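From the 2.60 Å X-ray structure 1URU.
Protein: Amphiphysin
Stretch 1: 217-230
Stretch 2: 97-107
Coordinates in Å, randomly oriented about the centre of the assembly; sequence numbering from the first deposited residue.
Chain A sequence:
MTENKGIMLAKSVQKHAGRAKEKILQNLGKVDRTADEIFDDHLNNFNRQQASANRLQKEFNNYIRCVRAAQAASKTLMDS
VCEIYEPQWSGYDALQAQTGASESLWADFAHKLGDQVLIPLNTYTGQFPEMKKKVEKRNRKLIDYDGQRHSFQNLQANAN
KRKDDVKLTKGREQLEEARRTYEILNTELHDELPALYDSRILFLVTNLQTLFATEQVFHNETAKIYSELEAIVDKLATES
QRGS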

# COMPACT_ATOMS: atom_id res chain seq x y z
N VAL A 217 -13.23 -7.21 7.54
CA VAL A 217 -14.37 -6.49 7.00
C VAL A 217 -13.96 -5.78 5.71
O VAL A 217 -14.64 -5.92 4.71
CB VAL A 217 -14.96 -5.52 8.06
CG1 VAL A 217 -15.65 -4.33 7.42
CG2 VAL A 217 -15.92 -6.28 8.97
N PHE A 218 -12.84 -5.05 5.74
CA PHE A 218 -12.31 -4.34 4.56
C PHE A 218 -12.08 -5.25 3.36
O PHE A 218 -12.46 -4.93 2.24
CB PHE A 218 -10.99 -3.66 4.91
CG PHE A 218 -10.18 -3.25 3.72
CD1 PHE A 218 -10.56 -2.15 2.95
CD2 PHE A 218 -9.03 -3.95 3.37
CE1 PHE A 218 -9.81 -1.76 1.85
CE2 PHE A 218 -8.26 -3.56 2.27
CZ PHE A 218 -8.66 -2.46 1.51
N HIS A 219 -11.48 -6.40 3.61
CA HIS A 219 -11.11 -7.29 2.53
C HIS A 219 -12.33 -7.99 1.93
O HIS A 219 -12.40 -8.21 0.74
CB HIS A 219 -10.06 -8.28 3.02
CG HIS A 219 -8.67 -7.74 2.98
ND1 HIS A 219 -8.06 -7.33 1.81
CD2 HIS A 219 -7.76 -7.52 3.97
CE1 HIS A 219 -6.85 -6.88 2.08
NE2 HIS A 219 -6.63 -7.00 3.38
N ASN A 220 -13.30 -8.30 2.78
CA ASN A 220 -14.46 -9.06 2.37
C ASN A 220 -15.47 -8.18 1.65
O ASN A 220 -16.10 -8.60 0.67
CB ASN A 220 -15.11 -9.69 3.60
CG ASN A 220 -16.40 -10.37 3.28
OD1 ASN A 220 -17.43 -10.03 3.83
ND2 ASN A 220 -16.36 -11.33 2.36
N GLU A 221 -15.64 -6.95 2.12
CA GLU A 221 -16.49 -5.99 1.42
C GLU A 221 -15.83 -5.58 0.11
O GLU A 221 -16.46 -5.66 -0.93
CB GLU A 221 -16.81 -4.76 2.27
CG GLU A 221 -17.67 -5.01 3.51
CD GLU A 221 -18.87 -5.89 3.25
OE1 GLU A 221 -19.56 -5.70 2.23
OE2 GLU A 221 -19.10 -6.80 4.08
N THR A 222 -14.56 -5.18 0.15
CA THR A 222 -13.83 -4.88 -1.08
C THR A 222 -13.91 -6.06 -2.06
O THR A 222 -13.89 -5.84 -3.25
CB THR A 222 -12.33 -4.54 -0.81
OG1 THR A 222 -12.20 -3.38 0.00
CG2 THR A 222 -11.65 -4.11 -2.06
N ALA A 223 -14.01 -7.29 -1.57
CA ALA A 223 -14.12 -8.43 -2.49
C ALA A 223 -15.46 -8.44 -3.23
O ALA A 223 -15.52 -8.58 -4.46
CB ALA A 223 -13.91 -9.74 -1.76
N LYS A 224 -16.54 -8.28 -2.47
CA LYS A 224 -17.89 -8.10 -3.01
C LYS A 224 -17.95 -7.01 -4.09
O LYS A 224 -18.70 -7.12 -5.03
CB LYS A 224 -18.90 -7.77 -1.90
CG LYS A 224 -19.25 -8.94 -0.97
CD LYS A 224 -20.35 -8.54 0.03
CE LYS A 224 -20.30 -9.42 1.30
NZ LYS A 224 -21.00 -8.79 2.46
N ILE A 225 -17.16 -5.95 -3.94
CA ILE A 225 -17.16 -4.84 -4.88
C ILE A 225 -16.52 -5.24 -6.18
O ILE A 225 -17.02 -4.93 -7.27
CB ILE A 225 -16.36 -3.69 -4.33
CG1 ILE A 225 -17.10 -3.06 -3.16
CG2 ILE A 225 -16.00 -2.69 -5.46
CD1 ILE A 225 -16.96 -1.55 -3.06
N TYR A 226 -15.37 -5.90 -6.06
CA TYR A 226 -14.59 -6.31 -7.22
C TYR A 226 -15.30 -7.40 -8.02
O TYR A 226 -15.09 -7.43 -9.22
CB TYR A 226 -13.13 -6.68 -6.85
CG TYR A 226 -12.20 -5.47 -6.81
CD1 TYR A 226 -11.52 -5.09 -5.65
CD2 TYR A 226 -12.03 -4.69 -7.93
CE1 TYR A 226 -10.67 -3.96 -5.64
CE2 TYR A 226 -11.20 -3.59 -7.93
CZ TYR A 226 -10.53 -3.23 -6.80
OH TYR A 226 -9.73 -2.12 -6.87
N SER A 227 -16.14 -8.25 -7.43
CA SER A 227 -16.88 -9.21 -8.27
C SER A 227 -18.07 -8.53 -8.91
O SER A 227 -18.50 -8.94 -9.98
CB SER A 227 -17.31 -10.49 -7.54
OG SER A 227 -18.11 -10.23 -6.43
N GLU A 228 -18.59 -7.50 -8.28
CA GLU A 228 -19.57 -6.66 -8.96
C GLU A 228 -18.92 -6.04 -10.20
O GLU A 228 -19.52 -6.01 -11.27
CB GLU A 228 -20.13 -5.58 -8.01
CG GLU A 228 -21.62 -5.29 -8.16
CD GLU A 228 -22.48 -6.56 -8.13
OE1 GLU A 228 -22.51 -7.29 -9.15
OE2 GLU A 228 -23.14 -6.82 -7.09
N LEU A 229 -17.69 -5.57 -10.06
CA LEU A 229 -16.96 -4.91 -11.14
C LEU A 229 -16.62 -5.91 -12.24
O LEU A 229 -16.74 -5.63 -13.44
CB LEU A 229 -15.66 -4.29 -10.59
CG LEU A 229 -15.77 -2.96 -9.83
CD1 LEU A 229 -14.45 -2.61 -9.20
CD2 LEU A 229 -16.22 -1.85 -10.74
N GLU A 230 -16.21 -7.10 -11.83
CA GLU A 230 -16.02 -8.19 -12.75
C GLU A 230 -17.27 -8.44 -13.58
O GLU A 230 -17.16 -8.59 -14.79
CB GLU A 230 -15.69 -9.47 -11.98
CG GLU A 230 -14.43 -10.16 -12.45
CD GLU A 230 -14.05 -11.33 -11.56
OE1 GLU A 230 -14.46 -11.39 -10.36
OE2 GLU A 230 -13.33 -12.19 -12.10
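Stretch 2 (97-107) AQTGASESLWA

How does stretch 2 lie on stretch 1? Both are helical throughout, and each is a piece of a longer helix that extends beyond it at either end. Their axes run antiparallel, with 175° between the N-to-C directions, and approach to 9.7 Å. So nearly aligned a pair stays in contact over several turns: as the numbering of stretch 2 rises, that of its partners falls. The CA atoms of Gln98 and Ile225 lie 6.3 Å apart, those of Ser102 and Thr222 6.5 Å, and those of Leu105 and Phe218 6.1 Å. No hydrogen bond crosses between the helices, so the contact rests on packing, and it buries 581 Å² in all.

What does the beginning of stretch 2 meet? Ala97 stays clear, but Gln98 points toward stretch 1 and lies across three residues there. Its CB is 4.0 Å from Leu229 CD2, its OE1 is 3.4 Å from Glu228 CG, and its CG is 3.8 Å from Ile225 CG2. The contact with Glu228 is made through the aliphatic part of that side chain, whose end leads away. Thr99 points away, and Gly100 adds nothing to the contact.

What does the middle of stretch 2 surround? Ala101 also points toward stretch 1, and its CB lies 3.4 Å from Ile225 CD1. The same methyl, Ile225 CD1, stands 3.4 Å from the backbone atom Ser102 N and 4.2 Å from Ser102 CB. Ile225 is thus a knob in a hole formed by Gln98, Ala101, Ser102 and Leu105. Glu103 and Ser104 take no part.

How is the end of stretch 2 held? Leu105, pointing toward stretch 1, has the largest area covered of any residue in the contact. Its CD1 closes the hole 3.7 Å from Ile225 CD1 and also lies 3.5 Å from Thr222 N, while its CD2 packs 3.6 Å from Glu221 CB. The hydroxyl of Thr222 is engaged within its own helix, OG1 donating to Phe218 O at 2.7 Å. Phe218 brings its CD1 to 3.8 Å from Leu105 O. Trp106 starts away from stretch 1, yet its ring swings back to receive the edge of Phe218 on one face: Phe218 CZ is 3.8 Å from Trp106 CE2, and the planes meet at 70°, an edge-to-face pair. Ala107 points away and leaves the contact.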

# COMPACT_ATOMS: atom_id res chain seq x y z
N ALA A 97 -20.37 3.98 -9.53
CA ALA A 97 -20.99 3.71 -8.24
C ALA A 97 -20.16 2.77 -7.38
O ALA A 97 -19.93 3.02 -6.19
CB ALA A 97 -22.38 3.12 -8.45
N GLN A 98 -19.72 1.68 -8.00
CA GLN A 98 -19.02 0.63 -7.29
C GLN A 98 -17.60 1.09 -6.94
O GLN A 98 -16.97 0.60 -6.01
CB GLN A 98 -19.00 -0.62 -8.15
CG GLN A 98 -19.14 -1.89 -7.35
CD GLN A 98 -20.54 -2.20 -6.94
OE1 GLN A 98 -21.48 -1.92 -7.67
NE2 GLN A 98 -20.69 -2.81 -5.77
N THR A 99 -17.12 2.05 -7.70
CA THR A 99 -15.88 2.74 -7.42
C THR A 99 -15.97 3.63 -6.19
O THR A 99 -15.07 3.62 -5.36
CB THR A 99 -15.53 3.58 -8.65
OG1 THR A 99 -14.95 2.72 -9.62
CG2 THR A 99 -14.48 4.66 -8.36
N GLY A 100 -17.03 4.42 -6.09
CA GLY A 100 -17.25 5.27 -4.93
C GLY A 100 -17.39 4.42 -3.66
O GLY A 100 -16.82 4.75 -2.62
N ALA A 101 -18.11 3.30 -3.77
CA ALA A 101 -18.24 2.36 -2.67
C ALA A 101 -16.88 1.94 -2.11
O ALA A 101 -16.71 1.81 -0.89
CB ALA A 101 -19.03 1.13 -3.14
N SER A 102 -15.93 1.73 -3.03
CA SER A 102 -14.56 1.35 -2.69
C SER A 102 -13.80 2.45 -1.96
O SER A 102 -13.07 2.18 -1.01
CB SER A 102 -13.80 0.99 -3.97
OG SER A 102 -12.50 0.52 -3.66
N GLU A 103 -13.96 3.69 -2.40
CA GLU A 103 -13.29 4.82 -1.74
C GLU A 103 -13.62 4.85 -0.26
O GLU A 103 -12.77 5.18 0.56
CB GLU A 103 -13.69 6.16 -2.38
CG GLU A 103 -12.94 6.49 -3.67
CD GLU A 103 -13.22 7.90 -4.18
OE1 GLU A 103 -13.16 8.86 -3.38
OE2 GLU A 103 -13.49 8.06 -5.39
N SER A 104 -14.86 4.50 0.07
CA SER A 104 -15.36 4.54 1.44
C SER A 104 -14.88 3.39 2.29
O SER A 104 -14.60 3.59 3.45
CB SER A 104 -16.88 4.53 1.42
OG SER A 104 -17.34 5.75 0.87
N LEU A 105 -14.82 2.18 1.72
CA LEU A 105 -14.28 1.04 2.46
C LEU A 105 -12.82 1.31 2.81
O LEU A 105 -12.39 1.05 3.93
CB LEU A 105 -14.34 -0.24 1.66
CG LEU A 105 -15.74 -0.75 1.34
CD1 LEU A 105 -15.64 -1.89 0.35
CD2 LEU A 105 -16.44 -1.21 2.59
N TRP A 106 -12.08 1.83 1.84
CA TRP A 106 -10.69 2.15 2.08
C TRP A 106 -10.58 3.18 3.19
O TRP A 106 -9.63 3.17 3.97
CB TRP A 106 -10.02 2.70 0.81
CG TRP A 106 -9.36 1.66 -0.12
CD1 TRP A 106 -9.90 1.11 -1.26
CD2 TRP A 106 -8.05 1.08 0.02
NE1 TRP A 106 -9.01 0.25 -1.84
CE2 TRP A 106 -7.87 0.21 -1.08
CE3 TRP A 106 -7.01 1.23 0.95
CZ2 TRP A 106 -6.68 -0.52 -1.27
CZ3 TRP A 106 -5.83 0.50 0.75
CH2 TRP A 106 -5.67 -0.36 -0.35
N ALA A 107 -11.56 4.08 3.29
CA ALA A 107 -11.53 5.08 4.35
C ALA A 107 -11.95 4.57 5.75
O ALA A 107 -11.40 5.05 6.73
CB ALA A 107 -12.33 6.28 3.95